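Local coordinates for ABC-type phosphate transport system, periplasmic component (Lactobacillus brevis, PDB 4ECF), which probably serves as the extracytoplasmic solute-binding component of an ABC transporter, capturing phosphate for import across the cytoplasmic membrane, at residues 9-14 with 206-211. Sequence-based numbering, arbitrary orientation.
With PO4 (phosphate ion), chain B.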
ATOM      1  N   VAL A   9      14.424   0.476  -1.225  1.00 15.20           N
ATOM      2  CA  VAL A   9      13.733  -0.732  -1.659  1.00 17.65           C
ATOM      3  C   VAL A   9      12.545  -1.048  -0.723  1.00 16.62           C
ATOM      4  O   VAL A   9      12.515  -0.590   0.416  1.00 16.27           O
ATOM      5  CB  VAL A   9      14.630  -1.970  -1.707  1.00 20.31           C
ATOM      6  CG1 VAL A   9      15.959  -1.678  -2.422  1.00 18.41           C
ATOM      7  CG2 VAL A   9      14.848  -2.556  -0.334  1.00 17.44           C
ATOM      8  N   GLY A  10      11.581  -1.811  -1.233  1.00 15.21           N
ATOM      9  CA  GLY A  10      10.507  -2.371  -0.387  1.00 16.09           C
ATOM     10  C   GLY A  10       9.115  -2.195  -0.949  1.00 14.85           C
ATOM     11  O   GLY A  10       8.818  -2.680  -2.029  1.00 16.49           O
ATOM     12  N   SER A  11       8.241  -1.625  -0.128  1.00 15.06           N
ATOM     13  CA  SER A  11       6.842  -1.493  -0.468  1.00 14.43           C
ATOM     14  C   SER A  11       6.530  -1.206  -1.921  1.00 15.10           C
ATOM     15  O   SER A  11       6.978  -0.179  -2.471  1.00 15.85           O
ATOM     16  CB  SER A  11       6.231  -0.406   0.381  1.00 16.15           C
ATOM     17  OG  SER A  11       4.959  -0.030  -0.149  1.00 16.01           O
ATOM     18  N   THR A  12       5.783  -2.101  -2.566  1.00 16.37           N
ATOM     19  CA  THR A  12       5.295  -1.837  -3.919  1.00 17.60           C
ATOM     20  C   THR A  12       4.132  -0.831  -3.957  1.00 17.49           C
ATOM     21  O   THR A  12       3.953  -0.133  -4.964  1.00 18.61           O
ATOM     22  CB  THR A  12       4.933  -3.144  -4.686  1.00 17.42           C
ATOM     23  OG1 THR A  12       3.764  -3.733  -4.125  1.00 18.48           O
ATOM     24  CG2 THR A  12       6.103  -4.119  -4.602  1.00 18.25           C
ATOM     25  N   ALA A  13       3.412  -0.679  -2.852  1.00 17.02           N
ATOM     26  CA  ALA A  13       2.408   0.374  -2.760  1.00 17.21           C
ATOM     27  C   ALA A  13       3.022   1.786  -2.816  1.00 17.27           C
ATOM     28  O   ALA A  13       2.439   2.718  -3.384  1.00 18.82           O
ATOM     29  CB  ALA A  13       1.582   0.237  -1.492  1.00 16.34           C
ATOM     30  N   LEU A  14       4.230   1.925  -2.253  1.00 15.25           N
ATOM     31  CA  LEU A  14       4.898   3.202  -2.098  1.00 15.68           C
ATOM     32  C   LEU A  14       5.870   3.455  -3.283  1.00 15.32           C
ATOM     33  O   LEU A  14       6.238   4.588  -3.593  1.00 16.53           O
ATOM     34  CB  LEU A  14       5.668   3.180  -0.786  1.00 16.66           C
ATOM     35  CG  LEU A  14       6.337   4.456  -0.285  1.00 17.32           C
ATOM     36  CD1 LEU A  14       5.516   5.740  -0.484  1.00 18.52           C
ATOM     37  CD2 LEU A  14       6.792   4.247   1.165  1.00 20.63           C
ATOM     38  N   SER A 206      -3.099   2.966   5.115  1.00 17.39           N
ATOM     39  CA  SER A 206      -1.982   2.995   6.069  1.00 19.06           C
ATOM     40  C   SER A 206      -1.089   4.206   5.833  1.00 17.08           C
ATOM     41  O   SER A 206      -1.167   4.840   4.788  1.00 17.79           O
ATOM     42  CB  SER A 206      -1.138   1.721   6.016  1.00 21.43           C
ATOM     43  OG  SER A 206      -0.331   1.681   4.847  1.00 23.73           O
ATOM     44  N   TYR A 207      -0.197   4.455   6.789  1.00 19.22           N
ATOM     45  CA  TYR A 207       0.837   5.457   6.622  1.00 17.88           C
ATOM     46  C   TYR A 207       1.960   4.829   5.788  1.00 17.16           C
ATOM     47  O   TYR A 207       2.200   3.626   5.857  1.00 20.31           O
ATOM     48  CB  TYR A 207       1.398   5.944   7.974  1.00 18.90           C
ATOM     49  CG  TYR A 207       0.355   6.622   8.850  1.00 18.27           C
ATOM     50  CD1 TYR A 207      -0.067   7.930   8.606  1.00 18.50           C
ATOM     51  CD2 TYR A 207      -0.206   5.938   9.924  1.00 18.02           C
ATOM     52  CE1 TYR A 207      -1.039   8.539   9.420  1.00 18.71           C
ATOM     53  CE2 TYR A 207      -1.178   6.537  10.729  1.00 20.75           C
ATOM     54  CZ  TYR A 207      -1.560   7.864  10.475  1.00 21.19           C
ATOM     55  OH  TYR A 207      -2.536   8.479  11.283  1.00 21.62           O
ATOM     56  N   GLU A 208       2.567   5.661   4.960  1.00 16.89           N
ATOM     57  CA  GLU A 208       3.750   5.308   4.150  1.00 17.32           C
ATOM     58  C   GLU A 208       4.999   5.828   4.813  1.00 17.26           C
ATOM     59  O   GLU A 208       5.077   7.023   5.190  1.00 17.19           O
ATOM     60  CB  GLU A 208       3.639   5.903   2.758  1.00 19.07           C
ATOM     61  CG  GLU A 208       2.465   5.370   1.942  1.00 19.38           C
ATOM     62  CD  GLU A 208       2.642   3.947   1.464  1.00 20.89           C
ATOM     63  OE1 GLU A 208       2.901   3.047   2.313  1.00 19.83           O
ATOM     64  OE2 GLU A 208       2.506   3.761   0.240  1.00 20.34           O
ATOM     65  N   HIS A 209       6.008   4.947   4.933  1.00 16.75           N
ATOM     66  CA  HIS A 209       7.219   5.208   5.723  1.00 15.72           C
ATOM     67  C   HIS A 209       8.476   5.068   4.886  1.00 15.57           C
ATOM     68  O   HIS A 209       8.589   4.103   4.086  1.00 15.93           O
ATOM     69  CB  HIS A 209       7.343   4.192   6.839  1.00 15.39           C
ATOM     70  CG  HIS A 209       6.174   4.113   7.763  1.00 17.34           C
ATOM     71  ND1 HIS A 209       6.210   4.579   9.031  1.00 18.78           N
ATOM     72  CD2 HIS A 209       4.978   3.451   7.612  1.00 18.84           C
ATOM     73  CE1 HIS A 209       5.037   4.262   9.661  1.00 17.71           C
ATOM     74  NE2 HIS A 209       4.272   3.587   8.770  1.00 17.86           N
ATOM     75  N   LEU A 210       9.418   5.987   5.075  1.00 16.96           N
ATOM     76  CA  LEU A 210      10.785   5.862   4.508  1.00 13.28           C
ATOM     77  C   LEU A 210      11.713   5.659   5.703  1.00 15.42           C
ATOM     78  O   LEU A 210      12.050   6.618   6.371  1.00 15.31           O
ATOM     79  CB  LEU A 210      11.181   7.091   3.703  1.00 14.81           C
ATOM     80  CG  LEU A 210      10.301   7.439   2.487  1.00 15.39           C
ATOM     81  CD1 LEU A 210      10.842   8.652   1.760  1.00 16.85           C
ATOM     82  CD2 LEU A 210      10.180   6.263   1.537  1.00 16.63           C
ATOM     83  N   TYR A 211      11.974   4.431   6.092  1.00 15.32           N
ATOM     84  CA  TYR A 211      12.856   4.136   7.192  1.00 14.74           C
ATOM     85  C   TYR A 211      14.312   4.220   6.820  1.00 13.66           C
ATOM     86  O   TYR A 211      14.716   3.751   5.734  1.00 16.24           O
ATOM     87  CB  TYR A 211      12.566   2.702   7.696  1.00 14.77           C
ATOM     88  CG  TYR A 211      11.430   2.638   8.710  1.00 15.64           C
ATOM     89  CD1 TYR A 211      11.634   3.027  10.045  1.00 17.30           C
ATOM     90  CD2 TYR A 211      10.142   2.267   8.327  1.00 16.18           C
ATOM     91  CE1 TYR A 211      10.595   2.962  10.969  1.00 17.69           C
ATOM     92  CE2 TYR A 211       9.088   2.201   9.259  1.00 18.15           C
ATOM     93  CZ  TYR A 211       9.297   2.571  10.554  1.00 17.59           C
ATOM     94  OH  TYR A 211       8.257   2.502  11.486  1.00 18.41           O
TER
HETATM   95  P   PO4 B 300       3.517  -3.948  -0.318  1.00 16.89           P
HETATM   96  O1  PO4 B 300       2.158  -4.639  -0.310  1.00 18.46           O
HETATM   97  O2  PO4 B 300       4.279  -4.126   0.944  1.00 15.66           O
HETATM   98  O3  PO4 B 300       4.337  -4.321  -1.522  1.00 16.14           O
HETATM   99  O4  PO4 B 300       3.276  -2.371  -0.504  1.00 16.24           O
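Glu208 and Leu14 meet tip to tip where strand 205-213 packs against the phosphate-binding turn of a periplasmic-binding-protein fold. This turn, 11-14, joins strand 4-10 to helix 15-28. Along 206-211 the contact starts at Glu208, whose chain bends at chi2 (-72°), bringing CD to 3.8 Å from Leu14 CB. OE2 lies 3.4 Å from that same CB and 4.0 Å from Ala13 CB. The aliphatic part of Glu208 suits a leucine neighbour, its CB packing 3.7 Å from Leu14 CD1. Tyr242 touches Glu208 too, and its hydroxyl bonds Ala13 O.

At His209 the backbone makes the contact: its carbonyl O abuts Leu14 CD2, while the imidazole ND1 is bonded to Asp75. Leu210 then adds a purely apolar touch, its CD2 4.0 Å from Leu14 CD2. Leucine fits position 14 because CG, anti to the backbone N (chi1 -173°), carries the fork toward the strand, CD1 on Glu208 and CD2 on His209 O and Leu210.

Ser11 and Thr12 bring hydroxyls to the phosphate, Thr12 and Ala13 backbone amides, consistent with the family's ligand site; Ala13 is small enough for its CB to lie against both phosphate O4 and Glu208 OE2. Thr12 N donates to phosphate O3, as does Thr12 OG1. Ser11 OG, also bonded to Asp59, forms an ST motif by accepting Leu14 N at 3.0 Å, and Ala13 N reaches phosphate O4 at 2.9 Å with an N-H...O angle of 163°.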